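Local coordinates for uncharacterized protein (Bacteroides caccae, PDB 3NO2) that is of unknown function but folds as a six-bladed beta-propeller of four-stranded antiparallel blades, at residues M79-I84 and N89-W94; T118-E121 and A125-R128; E248-S251 and V255-Q258. All blocks are in the same frame, centred on the assembly; numbering follows the deposited sequence.

Contact 1 (M79-I84 and N89-W94); sequences MQTARI and NALVAW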
loop_
_atom_site.group_PDB
_atom_site.type_symbol
_atom_site.label_atom_id
_atom_site.label_comp_id
_atom_site.label_asym_id
_atom_site.label_seq_id
_atom_site.Cartn_x
_atom_site.Cartn_y
_atom_site.Cartn_z
HETATM N N MSE A 79 12.912 1.517 2.209
HETATM C CA MSE A 79 11.752 2.181 2.776
HETATM C C MSE A 79 10.572 1.893 1.854
HETATM O O MSE A 79 10.506 2.408 0.730
HETATM C CB MSE A 79 12.010 3.691 2.823
HETATM C CG MSE A 79 10.968 4.413 3.608
HETATM SE SE MSE A 79 11.209 4.393 5.547
HETATM C CE MSE A 79 12.467 5.814 5.689
ATOM N N GLN A 80 9.618 1.112 2.350
ATOM C CA GLN A 80 8.506 0.641 1.542
ATOM C C GLN A 80 7.133 0.976 2.108
ATOM O O GLN A 80 6.171 0.880 1.353
ATOM C CB GLN A 80 8.581 -0.861 1.303
ATOM C CG GLN A 80 9.792 -1.317 0.497
ATOM C CD GLN A 80 9.689 -1.127 -0.988
ATOM O OE1 GLN A 80 8.758 -0.538 -1.498
ATOM N NE2 GLN A 80 10.699 -1.602 -1.701
ATOM N N THR A 81 7.020 1.350 3.390
ATOM C CA THR A 81 5.795 1.796 4.007
ATOM C C THR A 81 5.794 3.297 4.146
ATOM O O THR A 81 6.789 3.887 4.549
ATOM C CB THR A 81 5.671 1.197 5.429
ATOM O OG1 THR A 81 5.569 -0.235 5.391
ATOM C CG2 THR A 81 4.476 1.737 6.208
ATOM N N ALA A 82 4.648 3.907 3.871
ATOM C CA ALA A 82 4.425 5.336 4.126
ATOM C C ALA A 82 2.907 5.574 4.142
ATOM O O ALA A 82 2.283 5.562 3.087
ATOM C CB ALA A 82 5.112 6.175 3.086
ATOM N N ARG A 83 2.318 5.792 5.310
ATOM C CA ARG A 83 0.879 6.033 5.447
ATOM C C ARG A 83 0.652 7.128 6.476
ATOM O O ARG A 83 1.521 7.458 7.276
ATOM C CB ARG A 83 0.121 4.760 5.824
ATOM C CG ARG A 83 0.483 4.254 7.210
ATOM C CD ARG A 83 -0.397 3.130 7.666
ATOM N NE ARG A 83 -0.248 1.936 6.863
ATOM C CZ ARG A 83 -1.143 1.456 6.011
ATOM N NH1 ARG A 83 -2.302 2.065 5.831
ATOM N NH2 ARG A 83 -0.894 0.332 5.389
ATOM N N ILE A 84 -0.550 7.697 6.449
ATOM C CA ILE A 84 -1.029 8.597 7.490
ATOM C C ILE A 84 -1.980 7.825 8.382
ATOM O O ILE A 84 -2.969 7.225 7.899
ATOM C CB ILE A 84 -1.688 9.826 6.879
ATOM C CG1 ILE A 84 -0.703 10.600 5.999
ATOM C CG2 ILE A 84 -2.318 10.701 7.998
ATOM C CD1 ILE A 84 0.496 11.244 6.715
ATOM N N ASN A 89 -0.544 11.407 12.354
ATOM C CA ASN A 89 0.893 11.222 12.228
ATOM C C ASN A 89 1.224 10.280 11.074
ATOM O O ASN A 89 0.374 9.506 10.643
ATOM C CB ASN A 89 1.475 10.716 13.544
ATOM C CG ASN A 89 1.350 11.754 14.650
ATOM O OD1 ASN A 89 1.622 12.928 14.412
ATOM N ND2 ASN A 89 0.975 11.299 15.834
ATOM N N ALA A 90 2.438 10.355 10.572
ATOM C CA ALA A 90 2.906 9.437 9.534
ATOM C C ALA A 90 3.507 8.195 10.131
ATOM O O ALA A 90 4.084 8.238 11.236
ATOM C CB ALA A 90 3.978 10.114 8.658
ATOM N N LEU A 91 3.348 7.080 9.427
ATOM C CA LEU A 91 3.992 5.812 9.747
ATOM C C LEU A 91 4.837 5.509 8.509
ATOM O O LEU A 91 4.325 5.478 7.361
ATOM C CB LEU A 91 2.971 4.688 9.973
ATOM C CG LEU A 91 3.508 3.296 10.352
ATOM C CD1 LEU A 91 3.950 3.230 11.811
ATOM C CD2 LEU A 91 2.472 2.196 10.092
ATOM N N VAL A 92 6.141 5.304 8.709
ATOM C CA VAL A 92 7.031 4.850 7.639
ATOM C C VAL A 92 7.806 3.645 8.115
ATOM O O VAL A 92 7.951 3.420 9.317
ATOM C CB VAL A 92 7.964 5.951 7.158
ATOM C CG1 VAL A 92 7.178 7.181 6.618
ATOM C CG2 VAL A 92 8.992 6.366 8.243
ATOM N N ALA A 93 8.365 2.848 7.224
ATOM C CA ALA A 93 9.113 1.667 7.631
ATOM C C ALA A 93 10.056 1.202 6.532
ATOM O O ALA A 93 9.702 1.275 5.355
ATOM C CB ALA A 93 8.182 0.488 8.058
ATOM N N TRP A 94 11.206 0.663 6.950
ATOM C CA TRP A 94 12.158 0.079 6.040
ATOM C C TRP A 94 12.436 -1.380 6.340
ATOM O O TRP A 94 12.582 -1.823 7.482
ATOM C CB TRP A 94 13.454 0.896 5.928
ATOM C CG TRP A 94 14.395 0.924 7.084
ATOM C CD1 TRP A 94 15.206 -0.069 7.548
ATOM C CD2 TRP A 94 14.680 2.074 7.900
ATOM N NE1 TRP A 94 15.963 0.380 8.597
ATOM C CE2 TRP A 94 15.669 1.698 8.818
ATOM C CE3 TRP A 94 14.204 3.380 7.913
ATOM C CZ2 TRP A 94 16.184 2.597 9.761
ATOM C CZ3 TRP A 94 14.747 4.291 8.849
ATOM C CH2 TRP A 94 15.700 3.866 9.755
#
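The carbonyl oxygen of A93 is gripped by two successive amides of the facing strand. Q80 N reaches A93 O at 3.0 Å, almost along the C=O axis, while T81 N points at the same oxygen in a straight but long and weak bond. With both Q80 and T81 set against A93, the pair makes a classic beta bulge, and the register slips by one residue between M79-W94 and T81-A93. A93 N answers to T81 O, the donor 40° above the carbonyl plane and so not on a lone pair. Further along, the ladder is regular: R83 N to L91 O, and L91 N to R83 O at 2.8 Å, close a hydrogen-bonded pair.

On the face carrying M79, A82 and I84, the chain of the selenomethionine M79 is bent at both chi2 and chi3 (each 82°), which swings SE against V92 CB at 3.9 Å and brings CE to W94 CE3 at 3.7 Å. SE lies in the plane of the W94 indole, at its edge, a Met-aromatic contact. I84 CD1 folds over A90 CB at 4.1 Å.

On the other face, R83 and L91 run side by side, with R83 CG 3.7 Å from L91 CB. T81 CB rests on A93 CB, 3.7 Å away, and R83 NE goes to I130 O.

Strand 78-84 is the first of its four-stranded blade, and strand 90-95 lies between it and strand 99-104. The M79 face packs on strands 50-53 and 57-61 of the preceding blade, through L51, S53, A58 and M60.

Contact 2 (T118-E121 and A125-R128); sequences TGIE and AQFR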
loop_
_atom_site.group_PDB
_atom_site.type_symbol
_atom_site.label_atom_id
_atom_site.label_comp_id
_atom_site.label_asym_id
_atom_site.label_seq_id
_atom_site.Cartn_x
_atom_site.Cartn_y
_atom_site.Cartn_z
ATOM N N THR A 118 13.128 -10.127 10.945
ATOM C CA THR A 118 12.218 -11.052 10.295
ATOM C C THR A 118 12.821 -12.406 10.033
ATOM O O THR A 118 12.076 -13.354 9.774
ATOM C CB THR A 118 11.754 -10.517 8.920
ATOM O OG1 THR A 118 12.882 -10.304 8.050
ATOM C CG2 THR A 118 10.933 -9.210 9.080
ATOM N N GLY A 119 14.128 -12.468 9.978
ATOM C CA GLY A 119 14.799 -13.715 9.559
ATOM C C GLY A 119 14.924 -13.838 8.039
ATOM O O GLY A 119 15.548 -14.795 7.540
ATOM N N ILE A 120 14.409 -12.884 7.277
ATOM C CA ILE A 120 14.405 -12.932 5.809
ATOM C C ILE A 120 15.600 -12.134 5.313
ATOM O O ILE A 120 15.685 -10.924 5.544
ATOM C CB ILE A 120 13.096 -12.358 5.262
ATOM C CG1 ILE A 120 11.931 -13.244 5.676
ATOM C CG2 ILE A 120 13.148 -12.170 3.756
ATOM C CD1 ILE A 120 10.545 -12.577 5.493
ATOM N N GLU A 121 16.539 -12.790 4.644
ATOM C CA GLU A 121 17.821 -12.184 4.311
ATOM C C GLU A 121 17.716 -10.958 3.386
ATOM O O GLU A 121 18.251 -9.886 3.708
ATOM C CB GLU A 121 18.773 -13.254 3.758
ATOM C CG GLU A 121 20.114 -12.682 3.279
ATOM C CD GLU A 121 21.263 -13.714 3.207
ATOM O OE1 GLU A 121 21.073 -14.885 3.542
ATOM O OE2 GLU A 121 22.356 -13.290 2.856
ATOM N N ALA A 125 12.564 -8.924 0.026
ATOM C CA ALA A 125 11.681 -10.048 0.258
ATOM C C ALA A 125 10.934 -9.971 1.567
ATOM O O ALA A 125 10.277 -10.945 1.957
ATOM C CB ALA A 125 12.493 -11.381 0.165
ATOM N N GLN A 126 11.042 -8.853 2.277
ATOM C CA GLN A 126 10.343 -8.627 3.544
ATOM C C GLN A 126 8.949 -8.060 3.283
ATOM O O GLN A 126 8.060 -8.780 2.828
ATOM C CB GLN A 126 11.179 -7.784 4.508
ATOM C CG GLN A 126 12.480 -8.508 4.914
ATOM C CD GLN A 126 13.403 -7.664 5.765
ATOM O OE1 GLN A 126 13.046 -6.571 6.208
ATOM N NE2 GLN A 126 14.632 -8.157 5.987
ATOM N N PHE A 127 8.725 -6.768 3.527
ATOM C CA PHE A 127 7.385 -6.207 3.468
ATOM C C PHE A 127 7.293 -5.054 2.495
ATOM O O PHE A 127 8.287 -4.493 1.995
ATOM C CB PHE A 127 6.921 -5.759 4.848
ATOM C CG PHE A 127 7.853 -4.792 5.530
ATOM C CD1 PHE A 127 7.837 -3.432 5.240
ATOM C CD2 PHE A 127 8.800 -5.265 6.438
ATOM C CE1 PHE A 127 8.712 -2.557 5.923
ATOM C CE2 PHE A 127 9.634 -4.388 7.100
ATOM C CZ PHE A 127 9.570 -3.068 6.825
ATOM N N ARG A 128 6.035 -4.661 2.227
ATOM C CA ARG A 128 5.727 -3.428 1.527
ATOM C C ARG A 128 4.987 -2.508 2.499
ATOM O O ARG A 128 5.644 -1.627 3.104
ATOM C CB ARG A 128 4.999 -3.690 0.216
ATOM C CG ARG A 128 5.857 -4.472 -0.762
ATOM C CD ARG A 128 7.056 -3.677 -1.279
ATOM N NE ARG A 128 7.890 -4.477 -2.187
ATOM C CZ ARG A 128 8.842 -5.310 -1.838
ATOM N NH1 ARG A 128 9.190 -5.460 -0.584
ATOM N NH2 ARG A 128 9.408 -6.069 -2.776
#
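Q126 reaches across to the T118-E121 turn with the far part of its side chain. Its CB stands off to one side; with chi1 at -64° CG lies beside the backbone N, and the chain then runs extended (chi2 175°) toward I120. CG is the first atom to touch, meeting I120 CG2 at 3.9 Å and T118 OG1 at 3.6 Å. CD passes the same hydroxyl at a similar range. At the tip NE2 donates to the carbonyl oxygen I120 O at 3.0 Å, with an N-H...O angle of 159°. The acceptor lies close to the amide plane of Q126, and the N-H arrives in the carbonyl plane of I120, so both flat groups favour the bond. OE1, the other arm of the amide, accepts from S99 OG and G96 N, so the amide is held from both ends and its rotation is fixed.

T118 OG1 sits 3.5 Å from Q126 NE2, but the angle is poor and they are not bonded. Instead the hydroxyl accepts from I120 N at 3.1 Å, two residues on, which makes an ST turn. The turn lies in the loop that links strand 110-116, the last of one propeller blade, to strand 131-132, the first of the next.

I120 also packs through its CG2 branch, which meets A125 CB at 3.7 Å and A125 O at 3.6 Å. L142 of the next blade touches T118, I120 and Q126 alike. Backbone bonds from A125 to A144 and from Q126 to F143 tie the second segment to the same region. Beyond Q126 the chain carries F127 onto A93 and C95, while R128 NH1 turns back onto its neighbour's carbonyl, F127 O, and R128 NH2 bonds to a bound citrate.

Contact 3 (E248-S251 and V255-Q258); sequences EIDS and VVWQ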
loop_
_atom_site.group_PDB
_atom_site.type_symbol
_atom_site.label_atom_id
_atom_site.label_comp_id
_atom_site.label_asym_id
_atom_site.label_seq_id
_atom_site.Cartn_x
_atom_site.Cartn_y
_atom_site.Cartn_z
ATOM N N GLU A 248 -12.489 -0.136 -9.010
ATOM C CA GLU A 248 -13.384 0.011 -7.876
ATOM C C GLU A 248 -14.408 -1.100 -8.007
ATOM O O GLU A 248 -15.077 -1.216 -9.046
ATOM C CB GLU A 248 -14.107 1.348 -7.865
ATOM C CG GLU A 248 -15.027 1.538 -6.678
ATOM C CD GLU A 248 -15.804 2.837 -6.725
ATOM O OE1 GLU A 248 -15.577 3.670 -7.637
ATOM O OE2 GLU A 248 -16.670 2.986 -5.846
ATOM N N ILE A 249 -14.545 -1.918 -6.958
ATOM C CA ILE A 249 -15.600 -2.910 -6.887
ATOM C C ILE A 249 -16.610 -2.418 -5.862
ATOM O O ILE A 249 -16.281 -1.765 -4.864
ATOM C CB ILE A 249 -15.124 -4.357 -6.614
ATOM C CG1 ILE A 249 -14.377 -4.470 -5.296
ATOM C CG2 ILE A 249 -14.279 -4.899 -7.823
ATOM C CD1 ILE A 249 -14.243 -5.921 -4.806
ATOM N N ASP A 250 -17.866 -2.760 -6.094
ATOM C CA ASP A 250 -18.928 -2.482 -5.138
ATOM C C ASP A 250 -19.024 -3.646 -4.152
ATOM O O ASP A 250 -18.278 -4.627 -4.232
ATOM C CB ASP A 250 -20.264 -2.166 -5.864
ATOM C CG ASP A 250 -20.872 -3.309 -6.581
ATOM O OD1 ASP A 250 -20.450 -4.464 -6.486
ATOM O OD2 ASP A 250 -21.858 -3.005 -7.331
ATOM N N SER A 251 -20.015 -3.550 -3.265
ATOM C CA SER A 251 -20.162 -4.569 -2.209
ATOM C C SER A 251 -20.564 -5.956 -2.738
ATOM O O SER A 251 -20.360 -6.951 -2.057
ATOM C CB SER A 251 -21.169 -4.114 -1.145
ATOM O OG SER A 251 -22.466 -3.993 -1.696
ATOM N N VAL A 255 -17.114 -4.723 -10.791
ATOM C CA VAL A 255 -16.297 -3.580 -11.170
ATOM C C VAL A 255 -17.221 -2.472 -11.678
ATOM O O VAL A 255 -17.920 -2.654 -12.699
ATOM C CB VAL A 255 -15.239 -3.917 -12.223
ATOM C CG1 VAL A 255 -14.500 -2.673 -12.694
ATOM C CG2 VAL A 255 -14.216 -4.940 -11.683
ATOM N N VAL A 256 -17.251 -1.343 -10.965
ATOM C CA VAL A 256 -18.109 -0.209 -11.259
ATOM C C VAL A 256 -17.378 0.957 -11.897
ATOM O O VAL A 256 -18.007 1.877 -12.443
ATOM C CB VAL A 256 -18.937 0.263 -10.023
ATOM C CG1 VAL A 256 -19.888 -0.879 -9.568
ATOM C CG2 VAL A 256 -18.018 0.735 -8.915
ATOM N N TRP A 257 -16.055 0.962 -11.805
ATOM C CA TRP A 257 -15.213 2.034 -12.330
ATOM C C TRP A 257 -13.785 1.487 -12.464
ATOM O O TRP A 257 -13.402 0.617 -11.672
ATOM C CB TRP A 257 -15.270 3.277 -11.428
ATOM C CG TRP A 257 -14.330 4.384 -11.808
ATOM C CD1 TRP A 257 -14.593 5.445 -12.619
ATOM C CD2 TRP A 257 -12.960 4.542 -11.388
ATOM N NE1 TRP A 257 -13.492 6.229 -12.754
ATOM C CE2 TRP A 257 -12.476 5.721 -11.980
ATOM C CE3 TRP A 257 -12.113 3.818 -10.551
ATOM C CZ2 TRP A 257 -11.198 6.180 -11.771
ATOM C CZ3 TRP A 257 -10.850 4.282 -10.330
ATOM C CH2 TRP A 257 -10.385 5.451 -10.946
ATOM N N GLN A 258 -13.033 1.938 -13.463
ATOM C CA GLN A 258 -11.678 1.475 -13.612
ATOM C C GLN A 258 -10.822 2.437 -14.391
ATOM O O GLN A 258 -11.337 3.232 -15.183
ATOM C CB GLN A 258 -11.649 0.101 -14.317
ATOM C CG GLN A 258 -12.154 0.126 -15.781
ATOM C CD GLN A 258 -12.305 -1.261 -16.305
ATOM O OE1 GLN A 258 -11.356 -1.854 -16.867
ATOM N NE2 GLN A 258 -13.526 -1.828 -16.151
#
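E248 bonds to the facing strand with both its amide and its carbonyl. E248 N donates to W257 O at 2.9 Å in an almost straight line (175°), and E248 O accepts from V256 N, also at 2.9 Å. The same oxygen takes a CA-H...O contact from V255 CA at 3.4 Å. Because the return bond comes from V256, the register slips by one between E248-W257 and I249-V255, a beta bulge.

The E248 side chain runs fully extended, its CG anti to the backbone N (chi1 -179°), and crosses V256, whose CG2 methyl lies 3.8 Å from the carboxylate carbon CD. OE1 passes W257 CB at 3.8 Å and forms a salt bridge with K22 NZ. K22 also makes a cation-pi contact with the W257 indole, as does K25, so one lysine serves both the carboxylate and the ring beside it.

D250 meets V256 at about a right angle, OD2 against CG1 at 3.7 Å; its OD1 accepts from K254 N inside the turn. On the face opposite E248 and W257, I249 and V255 meet through their CG2 methyls, 3.9 Å apart; a di(hydroxyethyl)ether, probably from the crystallisation liquor, lies close to the I249 side chain.

This is an antiparallel beta hairpin carrying a bulge, and its strands 246-249 and 255-259 are the last two of a four-stranded propeller blade.

How the contacts relate
Contacts 1 and 2 are in touch, their centres 16 Å apart: T81 OG1 lies 2.7 Å from R128 O, a probable hydrogen bond, and F127 CZ packs against W94 O at 3.3 Å. The loop of contact 2 thus lies against the hairpin of contact 1. A bound citrate, probably from the crystallisation liquor, lies about 5 Å from the side chain of Q80 and bonds to R128; it may mark a pocket that both contacts border, though no function is known for it. Contact 3 belongs to another blade, across the chain's centre from both; its centre is 27 Å from that of contact 1 and 32 Å from that of contact 2.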